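Local coordinates for protein ribosomal RNA small subunit methyltransferase D (PDB 2IFT) that probably methylates the N2 amino group of guanine 966 of 16S rRNA in the assembled 30S particle, using S-adenosyl-L-methionine as methyl donor, at residues A[128-133]-A[158-163]. Numbering follows the deposited sequence.
Sequences VVFLDP and LIYVET
Val129 and Ile159 lie side by side on one face of the sheet, the CD1 methyl of Ile159 folded back to 3.6 Å from CB of Val129. CG1 of Ile159 lies beside the backbone N, and chi2 of -60° brings CD1 to the neighbouring strand. Along the same face, Leu131 sets CD1 against CG2 of Val161 at 4.2 Å, and helix 139-149 packs over this row with Leu147, Ala143 and Ile144. On the other face Phe130 meets Tyr160 obliquely, ring atom CD2 near Tyr160 CB, beneath helix 39-52. The backbones run parallel between these layers, joined by four hydrogen bonds; the straightest, Tyr160 N to Val129 O, measures 2.8 Å with 171° at the hydrogen. These are adjacent central strands of the Rossmann-like methyltransferase sheet, linked through helix 139-149 as a beta-alpha-beta crossover; on its other side 157-164 pairs with antiparallel 186-193. Past the last bond, Glu162 N to Leu131 O, the chain leaves the sheet at Asp132 and Pro133, which begin the Asp-Pro-Pro-Phe motif, probably at the active site as in related amino-methyltransferases. Two acidic side chains come close here: Glu162, extended beyond CG, holds OE2 3.7 Å from Asp132 CB and 4.4 Å from Asp132 OD2.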
# COMPACT_ATOMS: atom_id res chain seq x y z
N VAL A 128 4.27 -6.34 1.77
CA VAL A 128 4.37 -4.92 1.44
C VAL A 128 3.09 -4.15 1.78
O VAL A 128 1.98 -4.62 1.51
CB VAL A 128 4.70 -4.72 -0.07
CG1 VAL A 128 4.89 -3.24 -0.38
CG2 VAL A 128 5.97 -5.49 -0.43
N VAL A 129 3.25 -2.96 2.36
CA VAL A 129 2.10 -2.14 2.74
C VAL A 129 2.23 -0.68 2.31
O VAL A 129 3.27 -0.05 2.56
CB VAL A 129 1.88 -2.16 4.26
CG1 VAL A 129 0.73 -1.26 4.64
CG2 VAL A 129 1.62 -3.59 4.73
N PHE A 130 1.18 -0.16 1.68
CA PHE A 130 1.11 1.23 1.22
C PHE A 130 0.09 1.97 2.09
O PHE A 130 -1.10 1.65 2.07
CB PHE A 130 0.64 1.32 -0.24
CG PHE A 130 1.45 0.51 -1.20
CD1 PHE A 130 0.93 -0.66 -1.75
CD2 PHE A 130 2.74 0.89 -1.55
CE1 PHE A 130 1.67 -1.44 -2.64
CE2 PHE A 130 3.50 0.12 -2.44
CZ PHE A 130 2.96 -1.05 -2.98
N LEU A 131 0.56 2.95 2.85
CA LEU A 131 -0.30 3.75 3.70
C LEU A 131 -0.23 5.22 3.32
O LEU A 131 0.71 5.93 3.72
CB LEU A 131 0.11 3.63 5.16
CG LEU A 131 -0.09 2.31 5.87
CD1 LEU A 131 0.45 2.43 7.28
CD2 LEU A 131 -1.56 1.93 5.89
N ASP A 132 -1.20 5.69 2.53
CA ASP A 132 -1.23 7.09 2.13
C ASP A 132 -2.62 7.70 2.35
O ASP A 132 -3.27 8.15 1.41
CB ASP A 132 -0.78 7.24 0.68
CG ASP A 132 -1.75 6.61 -0.31
OD1 ASP A 132 -2.30 5.53 -0.00
OD2 ASP A 132 -1.96 7.20 -1.39
N PRO A 133 -3.09 7.72 3.60
CA PRO A 133 -4.40 8.30 3.89
C PRO A 133 -4.33 9.82 4.00
O PRO A 133 -3.25 10.40 4.01
CB PRO A 133 -4.76 7.65 5.22
CG PRO A 133 -3.45 7.62 5.90
CD PRO A 133 -2.52 7.10 4.81
N LEU A 158 8.02 -4.35 4.07
CA LEU A 158 8.35 -2.94 3.86
C LEU A 158 7.06 -2.16 4.02
O LEU A 158 6.02 -2.59 3.54
CB LEU A 158 8.92 -2.72 2.46
CG LEU A 158 10.14 -3.59 2.16
CD1 LEU A 158 10.63 -3.31 0.75
CD2 LEU A 158 11.23 -3.29 3.18
N ILE A 159 7.13 -1.02 4.69
CA ILE A 159 5.94 -0.20 4.89
C ILE A 159 6.19 1.18 4.33
O ILE A 159 7.09 1.90 4.77
CB ILE A 159 5.56 -0.05 6.38
CG1 ILE A 159 5.61 -1.41 7.07
CG2 ILE A 159 4.14 0.55 6.49
CD1 ILE A 159 4.68 -2.40 6.46
N TYR A 160 5.38 1.54 3.35
CA TYR A 160 5.46 2.83 2.70
C TYR A 160 4.43 3.74 3.33
O TYR A 160 3.25 3.39 3.46
CB TYR A 160 5.20 2.66 1.21
CG TYR A 160 5.21 3.96 0.45
CD1 TYR A 160 4.05 4.70 0.28
CD2 TYR A 160 6.40 4.46 -0.07
CE1 TYR A 160 4.07 5.91 -0.40
CE2 TYR A 160 6.43 5.67 -0.75
CZ TYR A 160 5.26 6.39 -0.91
OH TYR A 160 5.28 7.59 -1.60
N VAL A 161 4.87 4.92 3.73
CA VAL A 161 3.98 5.87 4.37
C VAL A 161 4.19 7.27 3.84
O VAL A 161 5.31 7.72 3.64
CB VAL A 161 4.21 5.87 5.90
CG1 VAL A 161 3.27 6.86 6.58
CG2 VAL A 161 4.00 4.46 6.45
N GLU A 162 3.08 7.96 3.60
CA GLU A 162 3.10 9.33 3.13
C GLU A 162 2.35 10.13 4.16
O GLU A 162 1.20 9.84 4.46
CB GLU A 162 2.42 9.44 1.78
CG GLU A 162 3.20 8.84 0.64
CD GLU A 162 2.56 9.12 -0.69
OE1 GLU A 162 3.11 8.69 -1.72
OE2 GLU A 162 1.49 9.77 -0.71
N THR A 163 3.00 11.16 4.69
CA THR A 163 2.39 11.96 5.73
C THR A 163 2.65 13.45 5.56
O THR A 163 3.40 13.85 4.67
CB THR A 163 2.90 11.44 7.09
OG1 THR A 163 1.85 10.73 7.74
CG2 THR A 163 3.42 12.56 7.96